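Local atomic coordinates of imidazolonepropionase (Unidentified, PDB entry 2Q09), a protein that catalyses the hydrolytic opening of imidazolone-5-propanoate to N-formimidoyl-L-glutamate, the third step of histidine degradation. Residues I76-E84 and G102-T111; G67-F77 and E133-Y144. One frame throughout, in Å; residues are numbered along the deposited sequence.

Contact 1 of 2, residues I76-E84 and G102-T111; sequences IFAGSRAEE and GGIISTVRAT. With DI6 (3-[(4S)-2,5-dioxoimidazolidin-4-yl]propanoic acid), chain C.
The guanidinium of R81 lies with one face over the G103 carbonyl and the I104 amide, at the N-terminal end of the helix, while its NH1 and NH2 grip the inhibitor's carboxylate. R81 NH1 reaches DI6 O9 at 3.0 Å and R81 NH2 reaches DI6 O10 at 2.9 Å, both nearly straight, a two-pronged pairing at the group's edge. R81 crosses T107 at about a right angle, and R81 NH1 also donates to T107 OG1 in an unusually short bond of 2.5 Å that is not straight, the hydroxyl tilted 23° out of the guanidinium plane. In the arginine, chi2 (-97°) sets CD beside S106 OG, and the bend at chi3 (-83°) then turns NE and the guanidinium over the G103 carbonyl.

Next to it, E84 runs extended to the turn before the helix, and G103 N meets E84 OE1 from above the carboxylate plane at 2.8 Å. The G103 carbonyl, in turn, accepts from both S106 N and S106 OG. Farther along, T111 OG1 accepts from A78 N at 3.1 Å and donates to T107 O, and A110 CB packs 3.7 Å from G79 CA. A water joins A78 O to T107 OG1. The two carboxylate bonds orient R81, so this loop-helix junction presents a positive group matched to the ligand's carboxylate, consistent with selection for the propanoate tail.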
# COMPACT_ATOMS: atom_id res chain seq x y z
N ILE A 76 0.36 5.32 10.36
CA ILE A 76 -0.21 5.73 11.64
C ILE A 76 0.75 5.32 12.76
O ILE A 76 1.02 4.13 12.97
CB ILE A 76 -1.57 5.05 11.89
CG1 ILE A 76 -2.64 5.73 11.03
CG2 ILE A 76 -1.94 5.13 13.39
CD1 ILE A 76 -4.05 5.10 11.20
N PHE A 77 1.27 6.31 13.49
CA PHE A 77 2.19 6.01 14.58
C PHE A 77 2.56 7.28 15.32
O PHE A 77 2.39 8.39 14.78
CB PHE A 77 3.46 5.35 14.02
CG PHE A 77 4.24 6.25 13.09
CD1 PHE A 77 5.11 7.20 13.60
CD2 PHE A 77 4.08 6.15 11.71
CE1 PHE A 77 5.80 8.06 12.76
CE2 PHE A 77 4.76 7.01 10.85
CZ PHE A 77 5.63 7.97 11.37
N ALA A 78 3.04 7.11 16.54
CA ALA A 78 3.48 8.24 17.36
C ALA A 78 4.96 8.07 17.65
O ALA A 78 5.55 7.03 17.33
CB ALA A 78 2.69 8.30 18.67
N GLY A 79 5.57 9.08 18.26
CA GLY A 79 6.98 9.01 18.59
C GLY A 79 7.91 9.23 17.41
O GLY A 79 7.46 9.44 16.27
N SER A 80 9.21 9.17 17.68
CA SER A 80 10.21 9.36 16.64
C SER A 80 11.43 8.48 16.93
O SER A 80 11.93 8.45 18.06
CB SER A 80 10.64 10.83 16.57
OG SER A 80 11.60 11.03 15.54
N ARG A 81 11.92 7.80 15.90
CA ARG A 81 13.08 6.94 16.04
C ARG A 81 14.33 7.66 15.51
O ARG A 81 15.39 7.06 15.36
CB ARG A 81 12.86 5.65 15.24
CG ARG A 81 11.52 4.96 15.56
CD ARG A 81 11.67 3.85 16.56
NE ARG A 81 12.11 2.62 15.90
CZ ARG A 81 11.37 1.79 15.18
NH1 ARG A 81 10.08 2.03 14.99
NH2 ARG A 81 11.92 0.71 14.64
N ALA A 82 14.19 8.96 15.24
CA ALA A 82 15.28 9.77 14.71
C ALA A 82 16.50 9.83 15.62
O ALA A 82 17.64 9.66 15.17
CB ALA A 82 14.77 11.18 14.44
N GLU A 83 16.27 10.08 16.91
CA GLU A 83 17.38 10.17 17.85
C GLU A 83 18.11 8.84 17.95
O GLU A 83 19.34 8.79 18.05
CB GLU A 83 16.87 10.60 19.22
CG GLU A 83 16.61 12.08 19.30
CD GLU A 83 15.93 12.50 20.59
OE1 GLU A 83 14.71 12.27 20.71
OE2 GLU A 83 16.62 13.05 21.47
N GLU A 84 17.35 7.76 17.93
CA GLU A 84 17.91 6.43 17.98
C GLU A 84 18.80 6.22 16.76
O GLU A 84 19.89 5.65 16.86
CB GLU A 84 16.77 5.41 17.98
CG GLU A 84 17.19 3.97 18.01
CD GLU A 84 16.03 3.04 17.79
OE1 GLU A 84 14.99 3.21 18.48
OE2 GLU A 84 16.14 2.14 16.94
N GLY A 102 14.89 0.84 22.96
CA GLY A 102 14.82 1.34 21.60
C GLY A 102 14.28 0.30 20.64
O GLY A 102 13.95 -0.82 21.05
N GLY A 103 14.19 0.67 19.36
CA GLY A 103 13.69 -0.27 18.37
C GLY A 103 12.19 -0.14 18.18
O GLY A 103 11.59 0.85 18.59
N ILE A 104 11.57 -1.14 17.56
CA ILE A 104 10.14 -1.10 17.32
C ILE A 104 9.33 -0.96 18.61
O ILE A 104 8.22 -0.44 18.58
CB ILE A 104 9.66 -2.34 16.55
CG1 ILE A 104 8.16 -2.25 16.30
CG2 ILE A 104 10.00 -3.61 17.32
CD1 ILE A 104 7.62 -3.26 15.32
N ILE A 105 9.88 -1.40 19.73
CA ILE A 105 9.14 -1.28 20.98
C ILE A 105 8.93 0.18 21.38
O ILE A 105 7.91 0.51 21.97
CB ILE A 105 9.81 -2.08 22.14
CG1 ILE A 105 8.88 -2.11 23.36
CG2 ILE A 105 11.12 -1.45 22.53
CD1 ILE A 105 7.52 -2.74 23.08
N SER A 106 9.88 1.06 21.06
CA SER A 106 9.68 2.46 21.42
C SER A 106 8.49 3.03 20.64
O SER A 106 7.73 3.85 21.16
CB SER A 106 10.95 3.30 21.18
OG SER A 106 11.28 3.40 19.81
N THR A 107 8.33 2.61 19.39
CA THR A 107 7.20 3.10 18.60
C THR A 107 5.91 2.55 19.21
O THR A 107 4.88 3.23 19.23
CB THR A 107 7.30 2.65 17.13
OG1 THR A 107 8.45 3.24 16.52
CG2 THR A 107 6.06 3.09 16.37
N VAL A 108 5.96 1.32 19.69
CA VAL A 108 4.79 0.71 20.31
C VAL A 108 4.38 1.46 21.58
O VAL A 108 3.21 1.78 21.80
CB VAL A 108 5.06 -0.77 20.66
CG1 VAL A 108 3.88 -1.34 21.46
CG2 VAL A 108 5.25 -1.57 19.38
N ARG A 109 5.36 1.77 22.43
CA ARG A 109 5.05 2.50 23.65
C ARG A 109 4.51 3.89 23.35
O ARG A 109 3.53 4.34 23.95
CB ARG A 109 6.30 2.60 24.54
CG ARG A 109 6.84 1.25 25.00
CD ARG A 109 7.93 1.43 26.04
NE ARG A 109 8.63 0.19 26.39
CZ ARG A 109 8.04 -0.91 26.84
NH1 ARG A 109 6.72 -0.95 27.00
NH2 ARG A 109 8.77 -1.98 27.15
N ALA A 110 5.15 4.58 22.41
CA ALA A 110 4.70 5.92 22.05
C ALA A 110 3.29 5.88 21.46
O ALA A 110 2.46 6.75 21.73
CB ALA A 110 5.67 6.55 21.04
N THR A 111 3.01 4.87 20.63
CA THR A 111 1.70 4.76 19.99
C THR A 111 0.61 4.34 20.98
O THR A 111 -0.51 4.83 20.91
CB THR A 111 1.75 3.79 18.79
OG1 THR A 111 2.72 4.27 17.84
CG2 THR A 111 0.39 3.72 18.09
N1 DI6 C . 9.33 -5.09 8.50
C2 DI6 C . 9.76 -3.81 8.43
O2 DI6 C . 10.71 -3.39 7.80
C3 DI6 C . 8.80 -2.99 9.32
N4 DI6 C . 7.87 -4.03 9.82
C5 DI6 C . 8.25 -5.21 9.29
O5 DI6 C . 7.68 -6.27 9.50
C6 DI6 C . 9.55 -2.29 10.45
C7 DI6 C . 8.63 -1.47 11.35
C8 DI6 C . 9.34 -0.74 12.50
O9 DI6 C . 8.72 0.18 13.06
O10 DI6 C . 10.51 -1.06 12.84
O HOH W 1 8.21 5.94 16.60

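Contact 2 of 2, residues G67-F77 and E133-Y144; sequences GLIDCHTHLIF and EGVTTVEIKSGY. With FE (Fe (III) ion), chain B; DI6 (3-[(4S)-2,5-dioxoimidazolidin-4-yl]propanoic acid), chain C.
Neighbouring parallel strands of the amidohydrolase TIM barrel, 63-73 and 135-141, meet here and carry the metal site at their C-terminal ends. The regular ladder pairs L68 with V135, I69 with T137 and D70 with V138, with D70 N to T137 O at 3.1 Å and E139 N to D70 O at 2.9 Å; a beta bulge shifts the register between L68 and I69. H72 and H74, the HxH pair of this superfamily, bind the iron through NE2 at 2.2 and 2.1 Å respectively, with H242, D317 and a water completing its ligands; H72 ND1 is hydrogen-bonded to D264. K141 passes over one face of each ring in CH-pi contacts: CE lies over the centre of H72, 3.3 Å from the ring centroid, and CD over H74, displaced toward its rim.

The bend at chi4 (-58°) carries K141 NZ past H72 to E139 OE2, a salt bridge of 2.7 Å on the syn lone pair, and D212 is a second carboxylate partner of the lysine. E139 bends at chi2, OE1 accepting from T73 N nearly along its C-O axis, while K240 and T172 also hold OE2. Replacing E139 by alanine would probably cost K240 a partner and T73 N its straighter bond, leaving K141 to D212 and less firmly placed along the histidine faces. Beyond the strand, Y144 OH donates to DI6 O9 at 2.7 Å. Iron at each NE2 and lysine methylenes over one face restrict how the rings turn; E139 and D212 set where those methylenes lie, which is likely to steady the metal site.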
# COMPACT_ATOMS: atom_id res chain seq x y z
N GLY A 67 -5.87 6.90 -10.50
CA GLY A 67 -5.28 7.46 -9.29
C GLY A 67 -4.24 6.48 -8.79
O GLY A 67 -4.41 5.27 -8.98
N LEU A 68 -3.19 6.96 -8.15
CA LEU A 68 -2.15 6.05 -7.67
C LEU A 68 -2.62 5.34 -6.40
O LEU A 68 -3.45 5.85 -5.64
CB LEU A 68 -0.84 6.80 -7.42
CG LEU A 68 -0.34 7.68 -8.58
CD1 LEU A 68 1.03 8.23 -8.23
CD2 LEU A 68 -0.29 6.88 -9.88
N ILE A 69 -2.07 4.15 -6.19
CA ILE A 69 -2.42 3.34 -5.03
C ILE A 69 -1.17 2.88 -4.27
O ILE A 69 -0.27 2.29 -4.87
CB ILE A 69 -3.21 2.09 -5.50
CG1 ILE A 69 -4.44 2.55 -6.30
CG2 ILE A 69 -3.63 1.23 -4.31
CD1 ILE A 69 -5.21 1.42 -6.96
N ASP A 70 -1.14 3.15 -2.96
CA ASP A 70 -0.02 2.76 -2.08
C ASP A 70 -0.61 1.65 -1.21
O ASP A 70 -1.27 1.92 -0.21
CB ASP A 70 0.40 3.96 -1.22
CG ASP A 70 1.81 3.82 -0.67
OD1 ASP A 70 2.26 4.78 -0.00
OD2 ASP A 70 2.46 2.79 -0.91
N CYS A 71 -0.35 0.41 -1.60
CA CYS A 71 -0.93 -0.75 -0.92
C CYS A 71 -0.25 -1.33 0.31
O CYS A 71 -0.64 -2.40 0.76
CB CYS A 71 -1.14 -1.87 -1.95
SG CYS A 71 0.42 -2.56 -2.66
N HIS A 72 0.75 -0.64 0.85
CA HIS A 72 1.45 -1.16 2.02
C HIS A 72 2.07 -0.04 2.85
O HIS A 72 3.19 0.39 2.57
CB HIS A 72 2.52 -2.15 1.57
CG HIS A 72 3.29 -2.78 2.70
ND1 HIS A 72 3.47 -4.14 2.81
CD2 HIS A 72 3.97 -2.23 3.74
CE1 HIS A 72 4.21 -4.40 3.87
NE2 HIS A 72 4.53 -3.26 4.45
N THR A 73 1.35 0.45 3.85
CA THR A 73 1.92 1.48 4.71
C THR A 73 1.61 1.27 6.18
O THR A 73 0.68 0.55 6.54
CB THR A 73 1.46 2.91 4.33
OG1 THR A 73 0.25 3.23 5.03
CG2 THR A 73 1.21 3.02 2.83
N HIS A 74 2.43 1.91 7.02
CA HIS A 74 2.29 1.89 8.47
C HIS A 74 2.32 3.38 8.83
O HIS A 74 2.97 3.74 9.80
CB HIS A 74 3.50 1.25 9.16
CG HIS A 74 3.81 -0.17 8.75
ND1 HIS A 74 3.68 -1.23 9.62
CD2 HIS A 74 4.34 -0.68 7.62
CE1 HIS A 74 4.13 -2.33 9.04
NE2 HIS A 74 4.54 -2.02 7.82
N LEU A 75 1.63 4.23 8.08
CA LEU A 75 1.69 5.67 8.34
C LEU A 75 1.10 6.17 9.65
O LEU A 75 1.32 7.33 10.01
CB LEU A 75 1.11 6.45 7.16
CG LEU A 75 -0.39 6.42 6.85
CD1 LEU A 75 -1.14 7.37 7.79
CD2 LEU A 75 -0.59 6.86 5.39
N ILE A 76 0.36 5.32 10.36
CA ILE A 76 -0.21 5.73 11.64
C ILE A 76 0.75 5.32 12.76
O ILE A 76 1.02 4.13 12.97
CB ILE A 76 -1.57 5.05 11.89
CG1 ILE A 76 -2.64 5.73 11.03
CG2 ILE A 76 -1.94 5.13 13.39
CD1 ILE A 76 -4.05 5.10 11.20
N PHE A 77 1.27 6.31 13.49
CA PHE A 77 2.19 6.01 14.58
C PHE A 77 2.56 7.28 15.32
O PHE A 77 2.39 8.39 14.78
CB PHE A 77 3.46 5.35 14.02
CG PHE A 77 4.24 6.25 13.09
CD1 PHE A 77 5.11 7.20 13.60
CD2 PHE A 77 4.08 6.15 11.71
CE1 PHE A 77 5.80 8.06 12.76
CE2 PHE A 77 4.76 7.01 10.85
CZ PHE A 77 5.63 7.97 11.37
N GLU A 133 0.66 13.78 -4.30
CA GLU A 133 1.48 13.02 -5.24
C GLU A 133 0.55 12.29 -6.21
O GLU A 133 1.01 11.74 -7.21
CB GLU A 133 2.32 11.96 -4.54
CG GLU A 133 3.49 12.46 -3.74
CD GLU A 133 4.54 11.38 -3.53
OE1 GLU A 133 4.16 10.21 -3.33
OE2 GLU A 133 5.75 11.70 -3.55
N GLY A 134 -0.73 12.25 -5.88
CA GLY A 134 -1.69 11.57 -6.74
C GLY A 134 -2.22 10.26 -6.17
O GLY A 134 -2.90 9.52 -6.87
N VAL A 135 -1.94 9.98 -4.90
CA VAL A 135 -2.43 8.73 -4.31
C VAL A 135 -3.91 8.90 -3.95
O VAL A 135 -4.28 9.83 -3.23
CB VAL A 135 -1.65 8.36 -3.03
CG1 VAL A 135 -2.25 7.10 -2.40
CG2 VAL A 135 -0.17 8.12 -3.37
N THR A 136 -4.76 8.02 -4.47
CA THR A 136 -6.20 8.11 -4.22
C THR A 136 -6.72 6.98 -3.35
O THR A 136 -7.84 7.03 -2.86
CB THR A 136 -6.97 8.16 -5.55
OG1 THR A 136 -6.55 7.09 -6.39
CG2 THR A 136 -6.71 9.49 -6.25
N THR A 137 -5.90 5.95 -3.17
CA THR A 137 -6.24 4.82 -2.30
C THR A 137 -4.97 4.43 -1.55
O THR A 137 -3.92 4.20 -2.17
CB THR A 137 -6.72 3.58 -3.09
OG1 THR A 137 -7.97 3.86 -3.73
CG2 THR A 137 -6.91 2.40 -2.14
N VAL A 138 -5.06 4.38 -0.23
CA VAL A 138 -3.90 4.01 0.58
C VAL A 138 -4.29 2.92 1.58
O VAL A 138 -5.40 2.93 2.11
CB VAL A 138 -3.33 5.23 1.36
CG1 VAL A 138 -4.40 5.83 2.28
CG2 VAL A 138 -2.12 4.81 2.18
N GLU A 139 -3.39 1.97 1.79
CA GLU A 139 -3.62 0.89 2.75
C GLU A 139 -2.85 1.27 4.02
O GLU A 139 -1.67 1.64 3.94
CB GLU A 139 -3.09 -0.43 2.20
CG GLU A 139 -3.38 -1.64 3.10
CD GLU A 139 -2.14 -2.14 3.85
OE1 GLU A 139 -1.17 -1.37 4.01
OE2 GLU A 139 -2.15 -3.32 4.28
N ILE A 140 -3.51 1.18 5.17
CA ILE A 140 -2.88 1.51 6.44
C ILE A 140 -3.01 0.34 7.41
O ILE A 140 -4.10 -0.19 7.63
CB ILE A 140 -3.53 2.77 7.05
CG1 ILE A 140 -3.39 3.94 6.07
CG2 ILE A 140 -2.85 3.11 8.38
CD1 ILE A 140 -4.08 5.23 6.55
N LYS A 141 -1.89 -0.06 7.99
CA LYS A 141 -1.87 -1.18 8.92
C LYS A 141 -1.86 -0.74 10.38
O LYS A 141 -1.55 0.41 10.69
CB LYS A 141 -0.63 -2.04 8.68
CG LYS A 141 -0.40 -2.43 7.23
CD LYS A 141 0.99 -3.00 7.03
CE LYS A 141 1.28 -3.24 5.55
NZ LYS A 141 0.28 -4.18 4.95
N SER A 142 -2.25 -1.65 11.26
CA SER A 142 -2.20 -1.39 12.70
C SER A 142 -0.81 -1.95 13.02
O SER A 142 0.12 -1.75 12.23
CB SER A 142 -3.31 -2.15 13.44
OG SER A 142 -3.25 -3.55 13.22
N GLY A 143 -0.64 -2.64 14.14
CA GLY A 143 0.67 -3.21 14.41
C GLY A 143 1.60 -2.49 15.37
O GLY A 143 2.68 -3.00 15.68
N TYR A 144 1.23 -1.30 15.81
CA TYR A 144 2.07 -0.57 16.76
C TYR A 144 1.34 -0.42 18.10
O TYR A 144 1.75 0.36 18.96
CB TYR A 144 2.44 0.82 16.22
CG TYR A 144 3.45 0.77 15.08
CD1 TYR A 144 4.62 0.02 15.20
CD2 TYR A 144 3.25 1.48 13.90
CE1 TYR A 144 5.56 -0.03 14.18
CE2 TYR A 144 4.18 1.45 12.87
CZ TYR A 144 5.34 0.69 13.01
OH TYR A 144 6.27 0.67 12.00
FE FE B . 5.60 -3.00 6.33
N1 DI6 C . 9.33 -5.09 8.50
C2 DI6 C . 9.76 -3.81 8.43
O2 DI6 C . 10.71 -3.39 7.80
C3 DI6 C . 8.80 -2.99 9.32
N4 DI6 C . 7.87 -4.03 9.82
C5 DI6 C . 8.25 -5.21 9.29
O5 DI6 C . 7.68 -6.27 9.50
C6 DI6 C . 9.55 -2.29 10.45
C7 DI6 C . 8.63 -1.47 11.35
C8 DI6 C . 9.34 -0.74 12.50
O9 DI6 C . 8.72 0.18 13.06
O10 DI6 C . 10.51 -1.06 12.84
O HOH W 2 0.14 -4.65 2.20
O HOH W 3 2.88 -1.27 12.18
O HOH W 4 -0.56 1.85 13.35
O HOH W 5 8.03 -3.20 6.49

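Contact 2 is barrel core, its centre about 5 Å from the centre of the chain, whereas the centre of contact 1 lies about 21 Å from it and that contact is only partly buried. The two share I76 and F77, as the chain leaving strand 63-73 leads on to helix 82-89, and contact 1 is nested inside the long excursion that contact 2 closes. They meet directly where T107 CG2 packs 3.6 Å from Y144 CD1. Strand pairing, metal ligation and an internal ion-pair network dominate the barrel contact; an arginine-carboxylate pairing and side-chain-to-backbone bonds dominate the outer one. Both end at the inhibitor's carboxylate, one supplying an arginine and the other a tyrosine hydroxyl, while contact 2 alone holds the metal.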